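Local coordinates for takeout-like protein 1 (Epiphyas postvittana, PDB 3E8T) that probably carries hydrophobic ligands such as ubiquinone in a long internal pocket, at residues D72-D77 with I83-H88; T161-G166 with D172-F177. All blocks are in the same frame, centred on the assembly; numbering follows the deposited sequence.

Contacts 1 and 2 lie on opposite sides of the chain's centre, their own centres 39 Å apart and their nearest atoms about 23 Å apart, so neither touches the other. What relates them is the ubiquinone-8 between. In contact 1, 72-77 pairs with 83-88 as neighbouring strands beside the quinone head and the first part of the tail, and Trp76 and Phe87 belong to the pocket. Contact 2, where the loop 161-166 meets the helical segment 172-177, lies near the far end of the tail, with the Met174 side chain about 5 Å from the ligand. Strand pairing and loop-on-helix packing thus lie toward the two ends of the bound ligand.

Contact 1 (D72-D77 with I83-H88); sequences DNVKWD and IEVDFH. With UQ8 (Ubiquinone-8), chain B.
Ile83 lies against Trp76 with its CD1 methyl over the six-membered ring, 3.5 Å from the centroid and 9° off the normal, a well-centred CH-pi contact. The indole CG is anti to the backbone N (chi1 -170°), which leaves the ring alongside the isoleucine branch, and ubiquinone O2 sits at the ring edge, 3.5 Å from Trp76 CZ3. An alanine in place of Trp76 would probably leave the Ile83 methyl without its aromatic face and open a gap beside the quinone head.

At the other end, Asp72 holds His88 through a nearly straight bond (173°) from His88 ND1 to the syn lone pair of Asp72 OD2, 2.7 Å long. Carboxylate and imidazole are nearly coplanar, so the acid meets the ring edge-on, which limits the ring's rotation; His122 stacks on the same imidazole. Asp86 O takes two amide bonds, from Asp72 N at 2.8 Å and Asn73 N at 3.2 Å, both from one face of its carbonyl plane. The Asp86 side chain turns to the sheet face opposite Val74 and Val85, where its OD1 is hydrogen-bonded to His124 ND1 and its OD2 shares a water with Asn73 ND2.

Asp72 and Asn73 facing Asp86 make a classic beta bulge in an antiparallel hairpin, whose Trp76 and Phe87 line the ubiquinone pocket of this JHBP-family fold.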
# COMPACT_ATOMS: atom_id res chain seq x y z
N ASP A 72 -4.62 11.28 -7.72
CA ASP A 72 -5.81 12.07 -7.90
C ASP A 72 -5.65 13.46 -7.35
O ASP A 72 -6.13 14.43 -7.97
CB ASP A 72 -7.03 11.36 -7.32
CG ASP A 72 -7.28 10.03 -7.98
OD1 ASP A 72 -7.49 10.02 -9.23
OD2 ASP A 72 -7.24 8.97 -7.30
N ASN A 73 -5.00 13.60 -6.21
CA ASN A 73 -4.79 14.87 -5.58
C ASN A 73 -3.70 14.82 -4.53
O ASN A 73 -3.59 13.84 -3.82
CB ASN A 73 -6.08 15.37 -4.90
CG ASN A 73 -6.03 16.88 -4.62
OD1 ASN A 73 -5.85 17.67 -5.55
ND2 ASN A 73 -6.12 17.27 -3.37
N VAL A 74 -2.96 15.92 -4.41
CA VAL A 74 -2.01 16.16 -3.34
C VAL A 74 -2.33 17.52 -2.75
O VAL A 74 -2.38 18.51 -3.51
CB VAL A 74 -0.55 16.12 -3.78
CG1 VAL A 74 0.34 16.46 -2.60
CG2 VAL A 74 -0.20 14.76 -4.43
N LYS A 75 -2.64 17.58 -1.45
CA LYS A 75 -2.90 18.84 -0.75
C LYS A 75 -1.95 18.92 0.41
O LYS A 75 -1.99 18.12 1.37
CB LYS A 75 -4.31 18.91 -0.21
CG LYS A 75 -4.65 20.21 0.56
CD LYS A 75 -6.13 20.28 0.99
CE LYS A 75 -6.43 21.39 2.03
NZ LYS A 75 -5.22 22.01 2.68
N TRP A 76 -1.00 19.83 0.28
CA TRP A 76 0.01 20.05 1.24
C TRP A 76 -0.46 21.25 2.04
O TRP A 76 -0.63 22.32 1.48
CB TRP A 76 1.33 20.24 0.46
CG TRP A 76 2.50 20.25 1.27
CD1 TRP A 76 2.74 21.06 2.36
CD2 TRP A 76 3.65 19.45 1.11
NE1 TRP A 76 3.99 20.79 2.87
CE2 TRP A 76 4.56 19.80 2.14
CE3 TRP A 76 4.03 18.46 0.21
CZ2 TRP A 76 5.79 19.21 2.28
CZ3 TRP A 76 5.26 17.86 0.37
CH2 TRP A 76 6.14 18.25 1.39
N ASP A 77 -0.76 21.05 3.32
CA ASP A 77 -1.27 22.09 4.21
C ASP A 77 -0.18 22.60 5.14
O ASP A 77 0.12 21.97 6.15
CB ASP A 77 -2.44 21.58 5.00
CG ASP A 77 -3.00 22.61 5.96
OD1 ASP A 77 -2.45 23.74 6.02
OD2 ASP A 77 -3.98 22.27 6.68
N ILE A 83 0.05 16.49 4.92
CA ILE A 83 -0.06 16.28 3.48
C ILE A 83 -1.13 15.21 3.26
O ILE A 83 -1.06 14.16 3.87
CB ILE A 83 1.26 15.78 2.90
CG1 ILE A 83 2.44 16.65 3.30
CG2 ILE A 83 1.19 15.72 1.39
CD1 ILE A 83 3.81 16.02 3.10
N GLU A 84 -2.11 15.48 2.40
CA GLU A 84 -3.13 14.51 2.03
C GLU A 84 -2.93 14.11 0.59
O GLU A 84 -2.87 14.99 -0.29
CB GLU A 84 -4.52 15.08 2.17
CG GLU A 84 -4.90 15.48 3.59
CD GLU A 84 -6.39 15.76 3.78
OE1 GLU A 84 -7.20 15.49 2.86
OE2 GLU A 84 -6.76 16.24 4.89
N VAL A 85 -2.81 12.79 0.36
CA VAL A 85 -2.61 12.22 -0.95
C VAL A 85 -3.73 11.22 -1.24
O VAL A 85 -3.94 10.26 -0.47
CB VAL A 85 -1.23 11.50 -1.10
CG1 VAL A 85 -1.03 11.07 -2.49
CG2 VAL A 85 -0.06 12.40 -0.63
N ASP A 86 -4.45 11.45 -2.33
CA ASP A 86 -5.49 10.56 -2.80
C ASP A 86 -5.01 9.95 -4.09
O ASP A 86 -4.56 10.66 -4.99
CB ASP A 86 -6.78 11.34 -3.06
CG ASP A 86 -7.41 11.81 -1.81
OD1 ASP A 86 -7.90 10.94 -1.08
OD2 ASP A 86 -7.43 13.03 -1.54
N PHE A 87 -5.04 8.62 -4.20
CA PHE A 87 -4.63 7.96 -5.43
C PHE A 87 -5.38 6.65 -5.61
O PHE A 87 -6.06 6.19 -4.69
CB PHE A 87 -3.09 7.72 -5.45
CG PHE A 87 -2.55 6.85 -4.35
CD1 PHE A 87 -2.23 5.53 -4.61
CD2 PHE A 87 -2.31 7.37 -3.08
CE1 PHE A 87 -1.67 4.72 -3.64
CE2 PHE A 87 -1.76 6.55 -2.09
CZ PHE A 87 -1.47 5.22 -2.40
N HIS A 88 -5.24 6.06 -6.78
CA HIS A 88 -5.86 4.78 -7.04
C HIS A 88 -5.04 3.96 -7.99
O HIS A 88 -4.16 4.47 -8.68
CB HIS A 88 -7.31 4.97 -7.55
CG HIS A 88 -7.39 5.60 -8.91
ND1 HIS A 88 -7.41 6.96 -9.11
CD2 HIS A 88 -7.44 5.03 -10.14
CE1 HIS A 88 -7.49 7.21 -10.42
NE2 HIS A 88 -7.50 6.06 -11.06
C45 UQ8 B . -7.33 -16.35 2.65
C44 UQ8 B . -8.65 -15.62 2.92
C46 UQ8 B . -9.78 -16.61 2.82
C43 UQ8 B . -8.88 -14.44 1.99
C42 UQ8 B . -7.62 -13.58 1.85
C41 UQ8 B . -7.37 -12.84 3.16
C39 UQ8 B . -6.99 -11.40 2.88
C40 UQ8 B . -5.68 -10.80 3.39
C38 UQ8 B . -7.87 -10.59 2.21
C37 UQ8 B . -7.63 -9.26 1.89
C36 UQ8 B . -8.73 -8.88 0.89
C34 UQ8 B . -8.53 -7.50 0.29
C35 UQ8 B . -9.38 -7.19 -0.76
C33 UQ8 B . -7.51 -6.66 0.72
C32 UQ8 B . -7.21 -5.37 0.30
C31 UQ8 B . -5.70 -5.12 0.55
C29 UQ8 B . -5.27 -3.68 0.29
C30 UQ8 B . -6.15 -2.50 0.81
C28 UQ8 B . -4.10 -3.43 -0.41
C27 UQ8 B . -3.61 -2.17 -0.72
C26 UQ8 B . -2.07 -2.16 -0.79
C24 UQ8 B . -1.56 -0.83 -1.36
C25 UQ8 B . -1.81 -0.47 -2.84
C23 UQ8 B . -0.89 0.04 -0.54
C22 UQ8 B . -0.35 1.28 -0.89
C21 UQ8 B . 0.18 2.02 0.34
C19 UQ8 B . 0.47 3.51 0.14
C20 UQ8 B . 0.82 4.21 1.45
C18 UQ8 B . 1.48 3.78 -0.98
C17 UQ8 B . 1.81 5.28 -1.07
C16 UQ8 B . 2.42 5.67 -2.43
C14 UQ8 B . 3.06 7.05 -2.30
C15 UQ8 B . 2.35 8.13 -1.46
C13 UQ8 B . 4.28 7.34 -2.90
C12 UQ8 B . 4.90 8.59 -2.79
C11 UQ8 B . 5.81 8.93 -3.99
C9 UQ8 B . 5.97 10.46 -4.15
C10 UQ8 B . 5.59 11.23 -2.87
C8 UQ8 B . 7.41 10.76 -4.56
C7 UQ8 B . 8.22 11.45 -3.46
C6 UQ8 B . 8.00 12.98 -3.40
C1 UQ8 B . 7.82 13.60 -2.16
C1M UQ8 B . 7.84 12.80 -1.01
C2 UQ8 B . 7.61 14.98 -2.05
O2 UQ8 B . 7.45 15.52 -0.95
C3 UQ8 B . 7.59 15.77 -3.19
O3 UQ8 B . 7.39 17.11 -3.08
C3M UQ8 B . 8.63 17.77 -2.82
C4 UQ8 B . 7.76 15.18 -4.44
O4 UQ8 B . 7.74 15.98 -5.55
C4M UQ8 B . 6.54 16.77 -5.58
C5 UQ8 B . 7.96 13.80 -4.54
O5 UQ8 B . 8.12 13.31 -5.66
O HOH W 1 -5.72 15.18 -1.38

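Contact 2 (T161-G166 with D172-F177); sequences TNLFNG and DTMLTF
Leu163 and Phe164 reach from the loop to one side of the helical segment, and every contact they make there is apolar. Among the aliphatic groups, Leu163 CD1 is the touching atom: it lies 3.9 Å from Met174 CG and equally 3.9 Å from Leu175 CD2, so one methyl meets two successive helix residues. The leucine and methionine side chains cross at about a right angle.

The aromatic contact is edge-on. Met174 CB lies near the plane of the Phe164 ring, 3.8 Å from Phe164 CE2, while the methyl Met174 CE comes within 3.8 Å of Phe164 CZ. Met174 CG is anti to the backbone N (chi1 174°), but bends at chi2 and chi3 fold the chain back and bring that terminal methyl to the ring.

The two segments are not hydrogen-bonded to each other; polar groups find partners within each segment or among neighbours. Gly166 N bonds Leu163 O at 3.0 Å, tightening the loop, and the backbone of Phe164 is hydrogen-bonded to that of Thr109.

The loop leads from strand 155-160 into helix 168-180 and folds back on that helix. Strand 106-111 lies against both segments: Leu163 touches Ile108, Phe164 touches Thr109, and Met174 touches Leu106.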
# COMPACT_ATOMS: atom_id res chain seq x y z
N THR A 161 -4.51 -21.49 -3.79
CA THR A 161 -4.27 -22.90 -4.09
C THR A 161 -4.20 -23.74 -2.83
O THR A 161 -3.96 -23.27 -1.73
CB THR A 161 -2.99 -23.11 -4.92
OG1 THR A 161 -1.85 -22.98 -4.09
CG2 THR A 161 -2.93 -22.13 -6.09
N ASN A 162 -4.47 -25.01 -3.02
CA ASN A 162 -4.50 -26.00 -1.94
C ASN A 162 -5.35 -25.56 -0.77
O ASN A 162 -5.01 -25.80 0.40
CB ASN A 162 -3.10 -26.32 -1.48
CG ASN A 162 -3.04 -27.57 -0.60
OD1 ASN A 162 -3.73 -28.55 -0.88
ND2 ASN A 162 -2.20 -27.54 0.41
N LEU A 163 -6.54 -25.04 -1.08
CA LEU A 163 -7.60 -25.02 -0.07
C LEU A 163 -8.07 -26.45 0.15
O LEU A 163 -8.14 -27.26 -0.77
CB LEU A 163 -8.80 -24.20 -0.57
CG LEU A 163 -8.58 -22.68 -0.70
CD1 LEU A 163 -9.70 -22.09 -1.50
CD2 LEU A 163 -8.48 -22.04 0.70
N PHE A 164 -8.46 -26.73 1.38
CA PHE A 164 -9.20 -27.95 1.72
C PHE A 164 -8.53 -29.22 1.25
O PHE A 164 -9.17 -30.14 0.71
CB PHE A 164 -10.64 -27.94 1.18
CG PHE A 164 -11.43 -26.75 1.67
CD1 PHE A 164 -11.83 -26.66 2.96
CD2 PHE A 164 -11.69 -25.69 0.83
CE1 PHE A 164 -12.48 -25.53 3.43
CE2 PHE A 164 -12.35 -24.60 1.27
CZ PHE A 164 -12.75 -24.51 2.57
N ASN A 165 -7.23 -29.28 1.45
CA ASN A 165 -6.52 -30.53 1.15
C ASN A 165 -6.63 -30.93 -0.29
O ASN A 165 -6.56 -32.11 -0.62
CB ASN A 165 -7.03 -31.70 2.05
CG ASN A 165 -7.25 -31.26 3.53
OD1 ASN A 165 -8.40 -31.11 4.05
ND2 ASN A 165 -6.16 -31.05 4.21
N GLY A 166 -6.78 -29.96 -1.17
CA GLY A 166 -6.88 -30.27 -2.59
C GLY A 166 -8.24 -30.65 -3.11
O GLY A 166 -8.39 -31.02 -4.28
N ASP A 172 -13.65 -24.91 -5.06
CA ASP A 172 -14.46 -24.15 -6.00
C ASP A 172 -15.55 -23.37 -5.26
O ASP A 172 -15.80 -22.22 -5.58
CB ASP A 172 -15.10 -25.03 -7.07
CG ASP A 172 -14.12 -25.55 -8.13
OD1 ASP A 172 -13.01 -25.02 -8.26
OD2 ASP A 172 -14.53 -26.50 -8.84
N THR A 173 -16.20 -24.02 -4.31
CA THR A 173 -17.25 -23.35 -3.54
C THR A 173 -16.70 -22.13 -2.78
O THR A 173 -17.28 -21.05 -2.79
CB THR A 173 -17.94 -24.33 -2.60
OG1 THR A 173 -18.54 -25.37 -3.40
CG2 THR A 173 -18.99 -23.61 -1.76
N MET A 174 -15.52 -22.26 -2.18
CA MET A 174 -14.90 -21.17 -1.44
C MET A 174 -14.45 -20.04 -2.33
O MET A 174 -14.68 -18.87 -2.05
CB MET A 174 -13.75 -21.67 -0.64
CG MET A 174 -12.94 -20.61 0.07
SD MET A 174 -13.91 -19.65 1.30
CE MET A 174 -14.11 -20.92 2.55
N LEU A 175 -13.85 -20.38 -3.46
CA LEU A 175 -13.38 -19.31 -4.33
C LEU A 175 -14.54 -18.53 -4.89
O LEU A 175 -14.47 -17.31 -5.01
CB LEU A 175 -12.46 -19.88 -5.39
CG LEU A 175 -11.12 -20.45 -4.86
CD1 LEU A 175 -10.36 -21.15 -5.99
CD2 LEU A 175 -10.29 -19.38 -4.18
N THR A 176 -15.62 -19.22 -5.23
CA THR A 176 -16.84 -18.57 -5.67
C THR A 176 -17.38 -17.63 -4.56
O THR A 176 -17.79 -16.50 -4.81
CB THR A 176 -17.89 -19.59 -6.05
OG1 THR A 176 -17.39 -20.41 -7.14
CG2 THR A 176 -19.21 -18.93 -6.39
N PHE A 177 -17.43 -18.14 -3.35
CA PHE A 177 -17.88 -17.38 -2.18
C PHE A 177 -17.05 -16.12 -1.99
O PHE A 177 -17.61 -15.06 -1.73
CB PHE A 177 -17.82 -18.32 -0.98
CG PHE A 177 -18.20 -17.70 0.34
CD1 PHE A 177 -19.51 -17.64 0.71
CD2 PHE A 177 -17.26 -17.28 1.24
CE1 PHE A 177 -19.85 -17.15 1.92
CE2 PHE A 177 -17.61 -16.81 2.43
CZ PHE A 177 -18.89 -16.73 2.78